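Local coordinates for protein CT263 (Chlamydia trachomatis, PDB 4QAS) that probably hydrolyses a futalosine-type nucleoside in menaquinone synthesis, as a nucleosidase of the MTAN family, at residues Y69-N74 with P157-K162; T92-K97 with V111-R116. The protein carries 1 engineered substitution. One frame throughout, in Å; residues are numbered along the deposited sequence. Where two conformers were deposited one is given.

Contact 1: Y69-N74 with P157-K162; sequences YDLWIN and PCSMIK
Four main-chain hydrogen bonds join 71-74 to 157-162 in parallel register, Trp-72 beside Cys-158 and Asn-74 beside Met-160. The series opens at Trp-72 N, which reaches Pro-157 O at 3.0 Å, almost straight (176° at the hydrogen). Ser-159 N then returns to Trp-72 O, Asn-74 N goes to Ser-159 O, and Ile-161 N closes on Asn-74 O. Between these, CA-H...O contacts fill in the backbone; the shortest, Met-160 CA to Asn-74 O, is 3.2 Å.

These two strands lie next to each other in the mixed sheet of this MTAN-family fold. Strand 7-13 pairs with the far edge of 71-80, while helix 144-153 covers the face bearing Trp-72, Asn-74 and Cys-158.

The polar side-chain contact is on that same face. With CG anti to its backbone N (chi1 170°), Asn-74 swings its amide toward Lys-162, whose chain bends at chi2 to meet it obliquely. Lys-162 NZ donates to Asn-74 OD1 at 2.9 Å from above the carbonyl plane, 36° out of it. The ammonium also forms a salt bridge with Asp-141; the carboxylate would favour the protonated, charged lysine, with the amide oxygen as a second, neutral acceptor. Asn-74 ND2 gives one N-H to water 1 at 2.8 Å and bonds Ile-12 O as well, so the buried amide is gripped at both ends and its flip is fixed.

Apolar contacts are looser. Leu-71 CD1 rests 4.0 Å from Pro-157 CB at the start of the pair. On the face of Ile-73 and Ser-159, Ile-73 CG2 meets Ile-161 CD1 at 3.9 Å, the two side chains crossing obliquely. On the other face Trp-72 CB lies 4.3 Å from Cys-158 SG, and the indole runs on toward Ile-147 and Ala-151 of the helix.

Contact 2: T92-K97 with V111-R116; sequences TITSVK and VTPIPR
The guanidinium of Arg-116 has Pro-115 CB on one face, 4.2 Å above the plane and displaced to its margin, a contact kept within 111-116. Across the segments the flat group that matters is the Thr-94 carbonyl: Val-111 N donates to Thr-94 O at 2.9 Å from well above its plane, 46° out of it.

Strands 90-99 and 106-110 form an antiparallel pair, and 111-116 carries on from the second of them as an irregular segment still running opposite to 92-96, while the first turns a corner at Thr-94.

On the N-terminal side of that corner a side chain does the pairing. Thr-92 OG1, anti to its backbone N (chi1 -170°), accepts Ile-114 N at 2.9 Å in a nearly straight bond, and also bonds Met-160 O on strand 158-167. Water 2 bridges the segments, donating to Ile-93 O (2.7 Å) and Thr-112 O and lying within bonding distance of Thr-92 OG1; acceptors in reach outnumber its protons.

Val-111 and Ile-93 run alongside each other in the same direction, their CG2 methyls 3.6 Å apart. Val-111 CG2, flanked by both its N and its carbonyl carbon, comes in the conformer given to 3.1 Å from Ile-93 O, a close approach.

Both contacts are largely buried, but contact 1 lies nearer the middle of the chain; it has one exposed touching residue, Pro-157, at its start, and contact 2 has two, Thr-112 and Pro-113. Strand pairing explains the difference in chemistry: contact 1 is regular parallel backbone bonding with an amide and a lysine at its end, whereas contact 2 relies on one main-chain bond, a threonine hydroxyl and a water. Strand 158-167 joins them, being a sheet neighbour of both 71-80 and 90-99. Thr-112 bonds Ser-159 OG through its O and Cys-158 O through its N, and Ile-114 CD1 packs on Ile-161 CG1. Along the sequence, contact 2 is nested within the span that contact 1 closes.

Contact 1: Y69-N74 with P157-K162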
ATOM      1  N   TYR A  69       9.221 -19.875  -6.980  1.00 21.86           N
ATOM      2  CA  TYR A  69       8.906 -18.465  -7.142  1.00 22.15           C
ATOM      3  C   TYR A  69       9.677 -17.877  -8.326  1.00 20.21           C
ATOM      4  O   TYR A  69      10.673 -18.427  -8.780  1.00 24.24           O
ATOM      5  CB  TYR A  69       9.223 -17.706  -5.851  1.00 19.99           C
ATOM      6  CG  TYR A  69       8.307 -18.105  -4.709  1.00 19.36           C
ATOM      7  CD1 TYR A  69       7.023 -17.582  -4.606  1.00 19.50           C
ATOM      8  CD2 TYR A  69       8.712 -19.035  -3.759  1.00 22.09           C
ATOM      9  CE1 TYR A  69       6.179 -17.956  -3.568  1.00 21.11           C
ATOM     10  CE2 TYR A  69       7.873 -19.412  -2.723  1.00 21.13           C
ATOM     11  CZ  TYR A  69       6.608 -18.884  -2.645  1.00 20.00           C
ATOM     12  OH  TYR A  69       5.767 -19.252  -1.617  1.00 24.34           O
ATOM     13  N   ASP A  70       9.201 -16.732  -8.805  1.00 21.20           N
ATOM     14  CA  ASP A  70       9.870 -15.982  -9.868  1.00 20.86           C
ATOM     15  C   ASP A  70      10.766 -14.874  -9.352  1.00 20.14           C
ATOM     16  O   ASP A  70      11.651 -14.425 -10.080  1.00 23.77           O
ATOM     17  CB  ASP A  70       8.811 -15.373 -10.773  1.00 21.96           C
ATOM     18  CG  ASP A  70       7.989 -16.443 -11.456  1.00 26.30           C
ATOM     19  OD1 ASP A  70       8.566 -17.196 -12.253  1.00 27.38           O
ATOM     20  OD2 ASP A  70       6.782 -16.578 -11.182  1.00 24.71           O
ATOM     21  N   LEU A  71      10.568 -14.447  -8.121  1.00 18.41           N
ATOM     22  CA  LEU A  71      11.358 -13.395  -7.505  1.00 17.07           C
ATOM     23  C   LEU A  71      11.173 -13.525  -6.011  1.00 17.22           C
ATOM     24  O   LEU A  71      10.059 -13.805  -5.547  1.00 17.94           O
ATOM     25  CB  LEU A  71      10.871 -12.010  -7.953  1.00 19.27           C
ATOM     26  CG  LEU A  71      11.582 -10.793  -7.353  1.00 17.73           C
ATOM     27  CD1 LEU A  71      13.072 -10.742  -7.691  1.00 21.66           C
ATOM     28  CD2 LEU A  71      10.910  -9.523  -7.843  1.00 21.85           C
ATOM     29  N   TRP A  72      12.258 -13.329  -5.271  1.00 16.95           N
ATOM     30  CA  TRP A  72      12.199 -13.091  -3.838  1.00 14.74           C
ATOM     31  C   TRP A  72      12.538 -11.628  -3.561  1.00 16.40           C
ATOM     32  O   TRP A  72      13.470 -11.083  -4.160  1.00 16.79           O
ATOM     33  CB  TRP A  72      13.235 -13.930  -3.089  1.00 17.17           C
ATOM     34  CG  TRP A  72      13.109 -15.419  -3.100  1.00 17.75           C
ATOM     35  CD1 TRP A  72      12.271 -16.186  -3.854  1.00 20.02           C
ATOM     36  CD2 TRP A  72      13.886 -16.322  -2.320  1.00 18.91           C
ATOM     37  NE1 TRP A  72      12.473 -17.515  -3.568  1.00 21.46           N
ATOM     38  CE2 TRP A  72      13.466 -17.624  -2.630  1.00 21.29           C
ATOM     39  CE3 TRP A  72      14.889 -16.137  -1.359  1.00 19.83           C
ATOM     40  CZ2 TRP A  72      14.025 -18.750  -2.033  1.00 22.53           C
ATOM     41  CZ3 TRP A  72      15.448 -17.252  -0.765  1.00 20.60           C
ATOM     42  CH2 TRP A  72      15.016 -18.545  -1.100  1.00 23.01           C
ATOM     43  N   ILE A  73      11.831 -11.003  -2.624  1.00 14.71           N
ATOM     44  CA  ILE A  73      12.192  -9.700  -2.085  1.00 13.47           C
ATOM     45  C   ILE A  73      12.359  -9.849  -0.589  1.00 15.20           C
ATOM     46  O   ILE A  73      11.401 -10.214   0.116  1.00 14.99           O
ATOM     47  CB  ILE A  73      11.139  -8.633  -2.410  1.00 15.11           C
ATOM     48  CG1 ILE A  73      10.983  -8.481  -3.924  1.00 18.19           C
ATOM     49  CG2 ILE A  73      11.546  -7.309  -1.771  1.00 17.46           C
ATOM     50  CD1 ILE A  73       9.923  -7.486  -4.334  1.00 19.99           C
ATOM     51  N   ASN A  74      13.565  -9.562  -0.100  1.00 14.63           N
ATOM     52  CA  ASN A  74      13.788  -9.434   1.333  1.00 13.87           C
ATOM     53  C   ASN A  74      13.628  -7.973   1.680  1.00 14.27           C
ATOM     54  O   ASN A  74      14.397  -7.135   1.204  1.00 15.55           O
ATOM     55  CB  ASN A  74      15.195  -9.912   1.666  1.00 15.95           C
ATOM     56  CG  ASN A  74      15.606  -9.608   3.077  1.00 16.32           C
ATOM     57  OD1 ASN A  74      16.784  -9.270   3.316  1.00 17.48           O
ATOM     58  ND2 ASN A  74      14.690  -9.740   4.030  1.00 15.22           N
ATOM     59  N   PRO A 157      15.938 -15.034  -8.777  1.00 25.93           N
ATOM     60  CA  PRO A 157      16.471 -13.698  -8.494  1.00 20.93           C
ATOM     61  C   PRO A 157      15.995 -13.198  -7.133  1.00 20.63           C
ATOM     62  O   PRO A 157      14.898 -13.517  -6.668  1.00 19.73           O
ATOM     63  CB  PRO A 157      15.902 -12.830  -9.625  1.00 28.93           C
ATOM     64  CG  PRO A 157      15.322 -13.755 -10.620  1.00 37.68           C
ATOM     65  CD  PRO A 157      15.024 -15.040  -9.932  1.00 37.59           C
ATOM     66  N   CYS A 158      16.851 -12.415  -6.470  1.00 18.49           N
ATOM     67  CA  CYS A 158      16.586 -11.870  -5.144  1.00 16.89           C
ATOM     68  C   CYS A 158      16.865 -10.380  -5.134  1.00 16.52           C
ATOM     69  O   CYS A 158      17.929  -9.944  -5.606  1.00 18.00           O
ATOM     70  CB  CYS A 158      17.487 -12.537  -4.097  1.00 20.78           C
ATOM     71  SG  CYS A 158      17.119 -12.136  -2.387  1.00 20.95           S
ATOM     72  N   SER A 159      15.918  -9.609  -4.624  1.00 16.43           N
ATOM     73  CA  SER A 159      16.066  -8.177  -4.441  1.00 15.39           C
ATOM     74  C   SER A 159      15.860  -7.857  -2.979  1.00 13.53           C
ATOM     75  O   SER A 159      15.270  -8.635  -2.239  1.00 16.55           O
ATOM     76  CB  SER A 159      15.047  -7.399  -5.275  1.00 17.81           C
ATOM     77  OG  SER A 159      15.208  -7.608  -6.640  1.00 19.49           O
ATOM     78  N   MET A 160      16.388  -6.718  -2.556  1.00 14.55           N
ATOM     79  CA  MET A 160      16.327  -6.297  -1.171  0.58 13.07           C
ATOM     80  C   MET A 160      15.910  -4.853  -1.067  1.00 15.00           C
ATOM     81  O   MET A 160      16.381  -4.013  -1.818  1.00 16.84           O
ATOM     82  CB  MET A 160      17.689  -6.383  -0.532  0.58 20.60           C
ATOM     83  CG  MET A 160      18.010  -7.712  -0.019  0.58 17.83           C
ATOM     84  SD  MET A 160      19.608  -7.741   0.710  0.58 16.05           S
ATOM     85  CE  MET A 160      19.943  -9.495   0.665  0.58 45.10           C
ATOM     86  N   ILE A 161      15.022  -4.603  -0.134  1.00 12.53           N
ATOM     87  CA  ILE A 161      14.604  -3.269   0.286  1.00 13.30           C
ATOM     88  C   ILE A 161      15.005  -3.160   1.748  1.00 12.53           C
ATOM     89  O   ILE A 161      14.603  -3.990   2.566  1.00 13.29           O
ATOM     90  CB  ILE A 161      13.085  -3.093   0.183  1.00 13.56           C
ATOM     91  CG1 ILE A 161      12.614  -3.287  -1.253  1.00 15.15           C
ATOM     92  CG2 ILE A 161      12.683  -1.718   0.680  1.00 15.51           C
ATOM     93  CD1 ILE A 161      11.098  -3.448  -1.405  1.00 16.88           C
ATOM     94  N   LYS A 162      15.796  -2.146   2.078  1.00 12.32           N
ATOM     95  CA  LYS A 162      16.205  -1.926   3.454  1.00 11.62           C
ATOM     96  C   LYS A 162      15.923  -0.478   3.815  1.00 11.40           C
ATOM     97  O   LYS A 162      16.335   0.429   3.103  1.00 12.69           O
ATOM     98  CB  LYS A 162      17.679  -2.262   3.669  1.00 12.99           C
ATOM     99  CG  LYS A 162      17.992  -3.734   3.393  1.00 13.78           C
ATOM    100  CD  LYS A 162      17.564  -4.679   4.513  1.00 13.13           C
ATOM    101  CE  LYS A 162      17.424  -6.131   4.016  1.00 15.09           C
ATOM    102  NZ  LYS A 162      17.326  -7.111   5.109  1.00 15.61           N
TER
HETATM  103  O   HOH W   1      14.554  -8.473   6.529  1.00 23.30           O

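Contact 2: T92-K97 with V111-R116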
ATOM      1  N   THR A  92      17.434   0.278  -2.039  1.00 13.10           N
ATOM      2  CA  THR A  92      17.620  -1.038  -2.624  1.00 13.55           C
ATOM      3  C   THR A  92      19.093  -1.398  -2.583  1.00 14.91           C
ATOM      4  O   THR A  92      19.953  -0.530  -2.650  1.00 16.54           O
ATOM      5  CB  THR A  92      17.039  -1.118  -4.046  1.00 15.36           C
ATOM      6  OG1 THR A  92      17.057  -2.500  -4.458  1.00 18.26           O
ATOM      7  CG2 THR A  92      17.755  -0.237  -5.031  1.00 15.47           C
ATOM      8  N   ILE A  93      19.378  -2.673  -2.439  1.00 14.53           N
ATOM      9  CA  ILE A  93      20.746  -3.157  -2.211  1.00 13.27           C
ATOM     10  C   ILE A  93      21.381  -3.643  -3.505  1.00 15.56           C
ATOM     11  O   ILE A  93      20.755  -4.360  -4.306  1.00 16.16           O
ATOM     12  CB  ILE A  93      20.716  -4.256  -1.145  1.00 14.10           C
ATOM     13  CG1 ILE A  93      20.044  -3.741   0.123  1.00 14.58           C
ATOM     14  CG2 ILE A  93      22.102  -4.805  -0.900  1.00 13.83           C
ATOM     15  CD1 ILE A  93      20.665  -2.453   0.705  1.00 14.30           C
ATOM     16  N   THR A  94      22.645  -3.269  -3.719  1.00 15.61           N
ATOM     17  CA  THR A  94      23.390  -3.728  -4.882  1.00 15.97           C
ATOM     18  C   THR A  94      24.180  -4.982  -4.573  1.00 16.45           C
ATOM     19  O   THR A  94      24.257  -5.883  -5.411  1.00 18.88           O
ATOM     20  CB  THR A  94      24.321  -2.614  -5.360  1.00 19.25           C
ATOM     21  OG1 THR A  94      25.164  -2.196  -4.280  1.00 20.19           O
ATOM     22  CG2 THR A  94      23.495  -1.419  -5.826  1.00 23.47           C
ATOM     23  N   SER A  95      24.812  -5.044  -3.411  1.00 16.36           N
ATOM     24  CA  SER A  95      25.499  -6.247  -2.973  1.00 17.06           C
ATOM     25  C   SER A  95      25.381  -6.342  -1.464  1.00 17.18           C
ATOM     26  O   SER A  95      25.233  -5.339  -0.763  1.00 15.30           O
ATOM     27  CB  SER A  95      26.960  -6.284  -3.428  1.00 20.66           C
ATOM     28  OG  SER A  95      27.723  -5.392  -2.657  1.00 23.01           O
ATOM     29  N   VAL A  96      25.423  -7.576  -0.984  1.00 14.63           N
ATOM     30  CA  VAL A  96      25.358  -7.872   0.429  1.00 14.69           C
ATOM     31  C   VAL A  96      26.572  -8.716   0.805  1.00 14.18           C
ATOM     32  O   VAL A  96      26.921  -9.677   0.094  1.00 16.01           O
ATOM     33  CB  VAL A  96      24.031  -8.557   0.795  1.00 15.30           C
ATOM     34  CG1 VAL A  96      23.810  -9.837  -0.010  1.00 16.62           C
ATOM     35  CG2 VAL A  96      23.952  -8.787   2.282  1.00 16.35           C
ATOM     36  N   LYS A  97      27.219  -8.348   1.894  1.00 15.54           N
ATOM     37  CA  LYS A  97      28.392  -9.044   2.417  1.00 17.84           C
ATOM     38  C   LYS A  97      28.016  -9.642   3.758  1.00 21.99           C
ATOM     39  O   LYS A  97      27.465  -8.937   4.606  1.00 20.49           O
ATOM     40  CB  LYS A  97      29.518  -8.042   2.716  1.00 26.61           C
ATOM     41  CG  LYS A  97      30.199  -7.363   1.548  1.00 47.18           C
ATOM     42  CD  LYS A  97      31.407  -6.543   2.039  1.00 63.53           C
ATOM     43  CE  LYS A  97      30.999  -5.447   3.025  1.00 83.58           C
ATOM     44  NZ  LYS A  97      32.137  -4.602   3.488  1.00 94.94           N
ATOM     45  N   VAL A 111      23.003  -8.480  -5.524  1.00 18.59           N
ATOM     46  CA  VAL A 111      21.562  -8.657  -5.512  0.55 20.83           C
ATOM     47  C   VAL A 111      20.965  -7.704  -6.529  1.00 22.06           C
ATOM     48  O   VAL A 111      21.601  -6.764  -7.010  1.00 22.27           O
ATOM     49  CB  VAL A 111      20.900  -8.505  -4.126  0.55 20.43           C
ATOM     50  CG1 VAL A 111      21.126  -9.741  -3.274  0.55 25.83           C
ATOM     51  CG2 VAL A 111      21.441  -7.305  -3.436  0.55 21.14           C
ATOM     52  N   THR A 112      19.745  -8.029  -6.931  1.00 19.37           N
ATOM     53  CA  THR A 112      19.125  -7.362  -8.076  1.00 19.64           C
ATOM     54  C   THR A 112      18.477  -6.064  -7.607  1.00 16.94           C
ATOM     55  O   THR A 112      17.522  -6.111  -6.815  1.00 17.64           O
ATOM     56  CB  THR A 112      18.076  -8.270  -8.676  1.00 20.31           C
ATOM     57  OG1 THR A 112      18.721  -9.469  -9.136  1.00 25.51           O
ATOM     58  CG2 THR A 112      17.362  -7.584  -9.842  1.00 23.56           C
ATOM     59  N   PRO A 113      18.915  -4.893  -8.078  1.00 19.55           N
ATOM     60  CA  PRO A 113      18.332  -3.654  -7.561  1.00 19.21           C
ATOM     61  C   PRO A 113      16.930  -3.420  -8.091  1.00 18.40           C
ATOM     62  O   PRO A 113      16.596  -3.725  -9.235  1.00 23.28           O
ATOM     63  CB  PRO A 113      19.288  -2.560  -8.051  1.00 25.31           C
ATOM     64  CG  PRO A 113      20.476  -3.262  -8.552  1.00 32.82           C
ATOM     65  CD  PRO A 113      20.015  -4.612  -9.009  1.00 24.67           C
ATOM     66  N   ILE A 114      16.113  -2.846  -7.230  1.00 17.98           N
ATOM     67  CA  ILE A 114      14.729  -2.507  -7.536  1.00 17.57           C
ATOM     68  C   ILE A 114      14.714  -1.143  -8.204  1.00 18.93           C
ATOM     69  O   ILE A 114      15.379  -0.215  -7.716  1.00 19.55           O
ATOM     70  CB  ILE A 114      13.918  -2.487  -6.242  1.00 19.42           C
ATOM     71  CG1 ILE A 114      13.799  -3.920  -5.738  1.00 27.73           C
ATOM     72  CG2 ILE A 114      12.543  -1.824  -6.435  1.00 21.86           C
ATOM     73  CD1 ILE A 114      13.520  -4.012  -4.314  1.00 22.69           C
ATOM     74  N   PRO A 115      13.950  -0.967  -9.271  1.00 19.77           N
ATOM     75  CA  PRO A 115      13.893   0.339  -9.935  1.00 22.83           C
ATOM     76  C   PRO A 115      13.411   1.439  -9.003  1.00 23.60           C
ATOM     77  O   PRO A 115      12.560   1.225  -8.133  1.00 21.28           O
ATOM     78  CB  PRO A 115      12.877   0.119 -11.056  1.00 24.27           C
ATOM     79  CG  PRO A 115      12.822  -1.345 -11.276  1.00 32.73           C
ATOM     80  CD  PRO A 115      13.134  -1.984  -9.971  1.00 21.55           C
ATOM     81  N   ARG A 116      13.961   2.637  -9.208  1.00 21.88           N
ATOM     82  CA  ARG A 116      13.528   3.890  -8.597  1.00 21.73           C
ATOM     83  C   ARG A 116      13.819   3.992  -7.106  1.00 21.68           C
ATOM     84  O   ARG A 116      13.380   4.960  -6.467  1.00 26.26           O
ATOM     85  CB  ARG A 116      12.062   4.198  -8.879  1.00 26.45           C
ATOM     86  CG  ARG A 116      11.885   4.562 -10.346  1.00 58.03           C
ATOM     87  CD  ARG A 116      10.462   4.850 -10.705  1.00 86.72           C
ATOM     88  NE  ARG A 116       9.602   3.684 -10.517  1.00 93.32           N
ATOM     89  CZ  ARG A 116       9.386   2.744 -11.436  1.00 85.96           C
ATOM     90  NH1 ARG A 116       9.967   2.814 -12.629  1.00 85.86           N
ATOM     91  NH2 ARG A 116       8.585   1.726 -11.156  1.00 75.10           N
TER
HETATM   92  O   HOH W   2      18.157  -5.225  -4.276  1.00 18.77           O